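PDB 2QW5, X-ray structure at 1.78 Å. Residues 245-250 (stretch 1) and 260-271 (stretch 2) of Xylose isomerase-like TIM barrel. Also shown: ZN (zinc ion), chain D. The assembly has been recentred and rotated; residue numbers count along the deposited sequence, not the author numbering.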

ATOM      1  N   TYR A 245      -2.569 -33.656 -13.201  1.00 19.37           N
ATOM      2  CA  TYR A 245      -2.884 -33.618 -11.762  1.00 19.04           C
ATOM      3  C   TYR A 245      -4.222 -32.966 -11.503  1.00 19.05           C
ATOM      4  O   TYR A 245      -4.688 -32.191 -12.320  1.00 16.66           O
ATOM      5  CB  TYR A 245      -1.786 -32.821 -11.076  1.00 18.36           C
ATOM      6  CG  TYR A 245      -1.635 -32.960  -9.572  1.00 18.52           C
ATOM      7  CD1 TYR A 245      -1.481 -34.205  -8.949  1.00 19.01           C
ATOM      8  CD2 TYR A 245      -1.496 -31.827  -8.781  1.00 22.17           C
ATOM      9  CE1 TYR A 245      -1.219 -34.294  -7.546  1.00 22.41           C
ATOM     10  CE2 TYR A 245      -1.253 -31.916  -7.399  1.00 21.97           C
ATOM     11  CZ  TYR A 245      -1.118 -33.130  -6.799  1.00 25.21           C
ATOM     12  OH  TYR A 245      -0.907 -33.167  -5.447  1.00 22.34           O
ATOM     13  N   VAL A 246      -4.818 -33.254 -10.347  1.00 16.54           N
ATOM     14  CA  VAL A 246      -6.157 -32.748  -9.985  1.00 16.28           C
ATOM     15  C   VAL A 246      -6.174 -32.467  -8.483  1.00 19.64           C
ATOM     16  O   VAL A 246      -5.707 -33.308  -7.709  1.00 19.16           O
ATOM     17  CB  VAL A 246      -7.283 -33.761 -10.318  1.00 16.64           C
ATOM     18  CG1 VAL A 246      -8.637 -33.301  -9.757  1.00 15.57           C
ATOM     19  CG2 VAL A 246      -7.425 -33.962 -11.814  1.00 18.05           C
ATOM     20  N   GLN A 247      -6.688 -31.281  -8.118  1.00 17.68           N
ATOM     21  CA  GLN A 247      -6.837 -30.837  -6.745  1.00 17.54           C
ATOM     22  C   GLN A 247      -8.304 -30.527  -6.406  1.00 17.73           C
ATOM     23  O   GLN A 247      -9.034 -29.925  -7.214  1.00 15.16           O
ATOM     24  CB  GLN A 247      -6.000 -29.613  -6.485  1.00 18.41           C
ATOM     25  CG  GLN A 247      -4.545 -29.823  -6.606  1.00 17.80           C
ATOM     26  CD  GLN A 247      -3.805 -28.564  -6.279  1.00 26.04           C
ATOM     27  OE1 GLN A 247      -4.156 -27.494  -6.757  1.00 22.63           O
ATOM     28  NE2 GLN A 247      -2.808 -28.669  -5.408  1.00 28.04           N
ATOM     29  N   VAL A 248      -8.749 -30.995  -5.236  1.00 18.26           N
ATOM     30  CA  VAL A 248     -10.092 -30.712  -4.732  1.00 21.05           C
ATOM     31  C   VAL A 248      -9.880 -29.721  -3.591  1.00 20.88           C
ATOM     32  O   VAL A 248      -9.091 -29.972  -2.652  1.00 20.18           O
ATOM     33  CB  VAL A 248     -10.909 -31.964  -4.313  1.00 21.02           C
ATOM     34  CG1 VAL A 248     -11.320 -32.730  -5.595  1.00 20.46           C
ATOM     35  CG2 VAL A 248     -10.135 -32.844  -3.322  1.00 15.76           C
ATOM     36  N   SER A 249     -10.580 -28.596  -3.698  1.00 21.81           N
ATOM     37  CA  SER A 249     -10.453 -27.480  -2.765  1.00 19.71           C
ATOM     38  C   SER A 249     -11.723 -26.672  -2.847  1.00 18.88           C
ATOM     39  O   SER A 249     -12.176 -26.369  -3.970  1.00 17.32           O
ATOM     40  CB  SER A 249      -9.300 -26.583  -3.195  1.00 20.13           C
ATOM     41  OG  SER A 249      -8.995 -25.647  -2.191  1.00 23.35           O
ATOM     42  N   PRO A 250     -12.298 -26.278  -1.691  1.00 17.62           N
ATOM     43  CA  PRO A 250     -13.550 -25.545  -1.731  1.00 18.14           C
ATOM     44  C   PRO A 250     -13.302 -24.091  -2.177  1.00 16.51           C
ATOM     45  O   PRO A 250     -12.157 -23.644  -2.173  1.00 17.03           O
ATOM     46  CB  PRO A 250     -14.027 -25.649  -0.277  1.00 18.67           C
ATOM     47  CG  PRO A 250     -12.825 -25.640   0.501  1.00 17.53           C
ATOM     48  CD  PRO A 250     -11.814 -26.404  -0.310  1.00 20.49           C
ATOM     49  N   TRP A 260     -19.710 -25.203  -1.511  1.00 12.23           N
ATOM     50  CA  TRP A 260     -20.355 -25.257  -2.816  1.00 16.78           C
ATOM     51  C   TRP A 260     -19.500 -25.897  -3.939  1.00 19.95           C
ATOM     52  O   TRP A 260     -19.768 -25.669  -5.118  1.00 23.96           O
ATOM     53  CB  TRP A 260     -20.801 -23.854  -3.198  1.00 14.99           C
ATOM     54  CG  TRP A 260     -22.003 -23.425  -2.451  1.00 16.87           C
ATOM     55  CD1 TRP A 260     -22.048 -22.712  -1.296  1.00 17.93           C
ATOM     56  CD2 TRP A 260     -23.358 -23.724  -2.801  1.00 16.15           C
ATOM     57  NE1 TRP A 260     -23.360 -22.509  -0.922  1.00 17.00           N
ATOM     58  CE2 TRP A 260     -24.182 -23.125  -1.826  1.00 18.51           C
ATOM     59  CE3 TRP A 260     -23.964 -24.375  -3.895  1.00 18.55           C
ATOM     60  CZ2 TRP A 260     -25.586 -23.175  -1.883  1.00 17.87           C
ATOM     61  CZ3 TRP A 260     -25.382 -24.441  -3.939  1.00 18.50           C
ATOM     62  CH2 TRP A 260     -26.161 -23.838  -2.934  1.00 20.09           C
ATOM     63  N   LEU A 261     -18.507 -26.729  -3.595  1.00 21.89           N
ATOM     64  CA  LEU A 261     -17.711 -27.442  -4.612  1.00 19.72           C
ATOM     65  C   LEU A 261     -18.690 -28.353  -5.354  1.00 19.96           C
ATOM     66  O   LEU A 261     -19.326 -29.163  -4.722  1.00 22.74           O
ATOM     67  CB  LEU A 261     -16.585 -28.278  -3.981  1.00 17.84           C
ATOM     68  CG  LEU A 261     -15.458 -28.812  -4.884  1.00 21.41           C
ATOM     69  CD1 LEU A 261     -14.463 -29.486  -4.000  1.00 21.30           C
ATOM     70  CD2 LEU A 261     -15.893 -29.785  -5.991  1.00 20.79           C
ATOM     71  N   PRO A 262     -18.837 -28.197  -6.675  1.00 18.73           N
ATOM     72  CA  PRO A 262     -19.754 -28.983  -7.506  1.00 20.41           C
ATOM     73  C   PRO A 262     -19.177 -30.370  -7.824  1.00 19.99           C
ATOM     74  O   PRO A 262     -18.706 -30.652  -8.922  1.00 19.62           O
ATOM     75  CB  PRO A 262     -19.913 -28.096  -8.744  1.00 20.88           C
ATOM     76  CG  PRO A 262     -18.626 -27.450  -8.896  1.00 22.49           C
ATOM     77  CD  PRO A 262     -18.086 -27.230  -7.507  1.00 22.41           C
ATOM     78  N   TRP A 263     -19.199 -31.219  -6.817  1.00 18.77           N
ATOM     79  CA  TRP A 263     -18.563 -32.507  -6.908  1.00 18.99           C
ATOM     80  C   TRP A 263     -18.853 -33.313  -8.148  1.00 17.24           C
ATOM     81  O   TRP A 263     -17.898 -33.770  -8.808  1.00 18.11           O
ATOM     82  CB  TRP A 263     -18.889 -33.348  -5.687  1.00 19.20           C
ATOM     83  CG  TRP A 263     -18.377 -32.797  -4.421  1.00 16.58           C
ATOM     84  CD1 TRP A 263     -19.077 -32.050  -3.506  1.00 21.38           C
ATOM     85  CD2 TRP A 263     -17.062 -32.977  -3.876  1.00 21.68           C
ATOM     86  NE1 TRP A 263     -18.269 -31.753  -2.436  1.00 19.10           N
ATOM     87  CE2 TRP A 263     -17.026 -32.301  -2.639  1.00 22.50           C
ATOM     88  CE3 TRP A 263     -15.901 -33.639  -4.325  1.00 19.61           C
ATOM     89  CZ2 TRP A 263     -15.867 -32.264  -1.837  1.00 23.56           C
ATOM     90  CZ3 TRP A 263     -14.759 -33.599  -3.537  1.00 21.20           C
ATOM     91  CH2 TRP A 263     -14.758 -32.938  -2.293  1.00 19.62           C
ATOM     92  N   LYS A 264     -20.138 -33.448  -8.477  1.00 20.57           N
ATOM     93  CA  LYS A 264     -20.566 -34.301  -9.601  1.00 19.96           C
ATOM     94  C   LYS A 264     -20.104 -33.728 -10.921  1.00 20.31           C
ATOM     95  O   LYS A 264     -19.479 -34.440 -11.731  1.00 20.48           O
ATOM     96  CB  LYS A 264     -22.088 -34.476  -9.621  1.00 22.37           C
ATOM     97  CG  LYS A 264     -22.616 -35.492 -10.600  1.00 25.43           C
ATOM     98  CD  LYS A 264     -24.142 -35.497 -10.628  1.00 28.69           C
ATOM     99  CE  LYS A 264     -24.643 -36.636 -11.532  1.00 39.26           C
ATOM    100  NZ  LYS A 264     -26.137 -36.819 -11.525  1.00 41.43           N
ATOM    101  N   SER A 265     -20.405 -32.442 -11.122  1.00 19.46           N
ATOM    102  CA  SER A 265     -20.049 -31.742 -12.374  1.00 17.59           C
ATOM    103  C   SER A 265     -18.583 -31.535 -12.617  1.00 20.54           C
ATOM    104  O   SER A 265     -18.144 -31.487 -13.777  1.00 20.81           O
ATOM    105  CB  SER A 265     -20.767 -30.405 -12.436  1.00 20.08           C
ATOM    106  OG  SER A 265     -22.090 -30.662 -12.791  1.00 28.67           O
ATOM    107  N   PHE A 266     -17.825 -31.419 -11.533  1.00 22.42           N
ATOM    108  CA  PHE A 266     -16.375 -31.252 -11.595  1.00 21.35           C
ATOM    109  C   PHE A 266     -15.681 -32.610 -11.769  1.00 21.04           C
ATOM    110  O   PHE A 266     -14.852 -32.760 -12.643  1.00 20.54           O
ATOM    111  CB  PHE A 266     -15.840 -30.539 -10.337  1.00 21.85           C
ATOM    112  CG  PHE A 266     -14.360 -30.367 -10.344  1.00 17.45           C
ATOM    113  CD1 PHE A 266     -13.770 -29.406 -11.178  1.00 15.00           C
ATOM    114  CD2 PHE A 266     -13.535 -31.197  -9.565  1.00 15.85           C
ATOM    115  CE1 PHE A 266     -12.381 -29.251 -11.215  1.00 22.07           C
ATOM    116  CE2 PHE A 266     -12.137 -31.067  -9.601  1.00 15.74           C
ATOM    117  CZ  PHE A 266     -11.557 -30.069 -10.428  1.00 17.93           C
ATOM    118  N   LEU A 267     -16.008 -33.589 -10.927  1.00 21.09           N
ATOM    119  CA  LEU A 267     -15.315 -34.872 -10.965  1.00 21.94           C
ATOM    120  C   LEU A 267     -15.731 -35.851 -12.055  1.00 21.26           C
ATOM    121  O   LEU A 267     -14.894 -36.663 -12.473  1.00 23.70           O
ATOM    122  CB  LEU A 267     -15.386 -35.605  -9.605  1.00 21.73           C
ATOM    123  CG  LEU A 267     -14.576 -35.103  -8.398  1.00 22.31           C
ATOM    124  CD1 LEU A 267     -14.893 -35.992  -7.257  1.00 20.14           C
ATOM    125  CD2 LEU A 267     -13.083 -35.095  -8.663  1.00 19.84           C
ATOM    126  N   THR A 268     -16.987 -35.835 -12.472  1.00 22.84           N
ATOM    127  CA  THR A 268     -17.445 -36.814 -13.472  1.00 22.81           C
ATOM    128  C   THR A 268     -16.589 -36.834 -14.754  1.00 22.65           C
ATOM    129  O   THR A 268     -16.103 -37.894 -15.114  1.00 23.93           O
ATOM    130  CB  THR A 268     -18.942 -36.687 -13.773  1.00 22.74           C
ATOM    131  OG1 THR A 268     -19.650 -37.000 -12.568  1.00 25.64           O
ATOM    132  CG2 THR A 268     -19.349 -37.636 -14.906  1.00 24.70           C
ATOM    133  N   PRO A 269     -16.371 -35.669 -15.412  1.00 24.85           N
ATOM    134  CA  PRO A 269     -15.534 -35.710 -16.617  1.00 22.03           C
ATOM    135  C   PRO A 269     -14.072 -36.092 -16.383  1.00 23.72           C
ATOM    136  O   PRO A 269     -13.447 -36.712 -17.262  1.00 22.35           O
ATOM    137  CB  PRO A 269     -15.664 -34.295 -17.196  1.00 25.73           C
ATOM    138  CG  PRO A 269     -16.173 -33.454 -16.089  1.00 29.76           C
ATOM    139  CD  PRO A 269     -16.927 -34.327 -15.164  1.00 22.41           C
ATOM    140  N   ILE A 270     -13.542 -35.748 -15.209  1.00 20.58           N
ATOM    141  CA  ILE A 270     -12.155 -36.018 -14.858  1.00 22.60           C
ATOM    142  C   ILE A 270     -11.921 -37.500 -14.608  1.00 23.34           C
ATOM    143  O   ILE A 270     -10.985 -38.067 -15.163  1.00 20.68           O
ATOM    144  CB  ILE A 270     -11.709 -35.196 -13.606  1.00 24.74           C
ATOM    145  CG1 ILE A 270     -11.629 -33.692 -13.971  1.00 22.31           C
ATOM    146  CG2 ILE A 270     -10.359 -35.689 -13.082  1.00 19.04           C
ATOM    147  CD1 ILE A 270     -11.462 -32.760 -12.758  1.00 23.59           C
ATOM    148  N   VAL A 271     -12.758 -38.118 -13.768  1.00 25.66           N
ATOM    149  CA  VAL A 271     -12.587 -39.555 -13.433  1.00 28.33           C
ATOM    150  C   VAL A 271     -12.658 -40.480 -14.689  1.00 28.65           C
ATOM    151  O   VAL A 271     -12.016 -41.505 -14.705  1.00 27.90           O
ATOM    152  CB  VAL A 271     -13.511 -40.050 -12.277  1.00 29.60           C
ATOM    153  CG1 VAL A 271     -13.250 -39.231 -11.012  1.00 28.66           C
ATOM    154  CG2 VAL A 271     -14.950 -40.004 -12.671  1.00 31.92           C
TER
HETATM  155 ZN    ZN D 400      -4.171 -25.236  -5.969  0.50 24.74          ZN
HETATM  156  O   HOH W   1      -4.019 -23.354  -5.225  1.00 27.65           O

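The strand gives alternate side chains different jobs: its valines pack against a helix, while Gln247, whose CA-to-CB bond points away from that helix, binds a zinc ion through OE1, with Gln247 OE1 2.4 Å from ZN. A neutral amide oxygen can donate a lone pair to the metal, and NE2 of the same amide is hydrogen-bonded elsewhere in the structure. Water 1 and atoms from elsewhere in the structure are also bound to the zinc.

Strand 245-248 and helix 263-271 run nearly antiparallel, at 163°, with their axes 11.0 Å apart at closest approach. No hydrogen bond joins the two stretches; most of the close pairs are between apolar side chains. Val246 and Val248 both point toward the helix, as the alternation of a β-strand requires. Their branched CB suits the extended backbone and presents compact methyl groups. The tightest pairing sets Val246 CG2 3.6 Å from Ile270 CG2; one turn earlier in the helix, Phe266 CE2 lies 4.2 Å from Val246 CG1.

Val248 meets a wider group. Val248 CG1 lies 4.1 Å from Trp263 CZ3, 4.3 Å from Leu267 CD2 and 4.4 Å from Phe266 CE2. Trp263 and Leu267 leave the helix sideways, yet their long side chains bring their ends nearer the valine. Ahead of the helix, Leu261 points toward the strand and extends the apolar surface, its CD1 4.3 Å from Val248 CB and 3.9 Å from Ser249 O.

Pro262 occupies the N-cap position, and its carbonyl accepts a hydrogen bond from the next turn, Phe266 N to Pro262 O at 2.9 Å. Further along, Pro269 has no amide hydrogen to give, and the helix kinks there. Out of reach of the strand, Thr268 OG1 donates to Lys264 O at 2.7 Å, satisfying its hydroxyl within the helix.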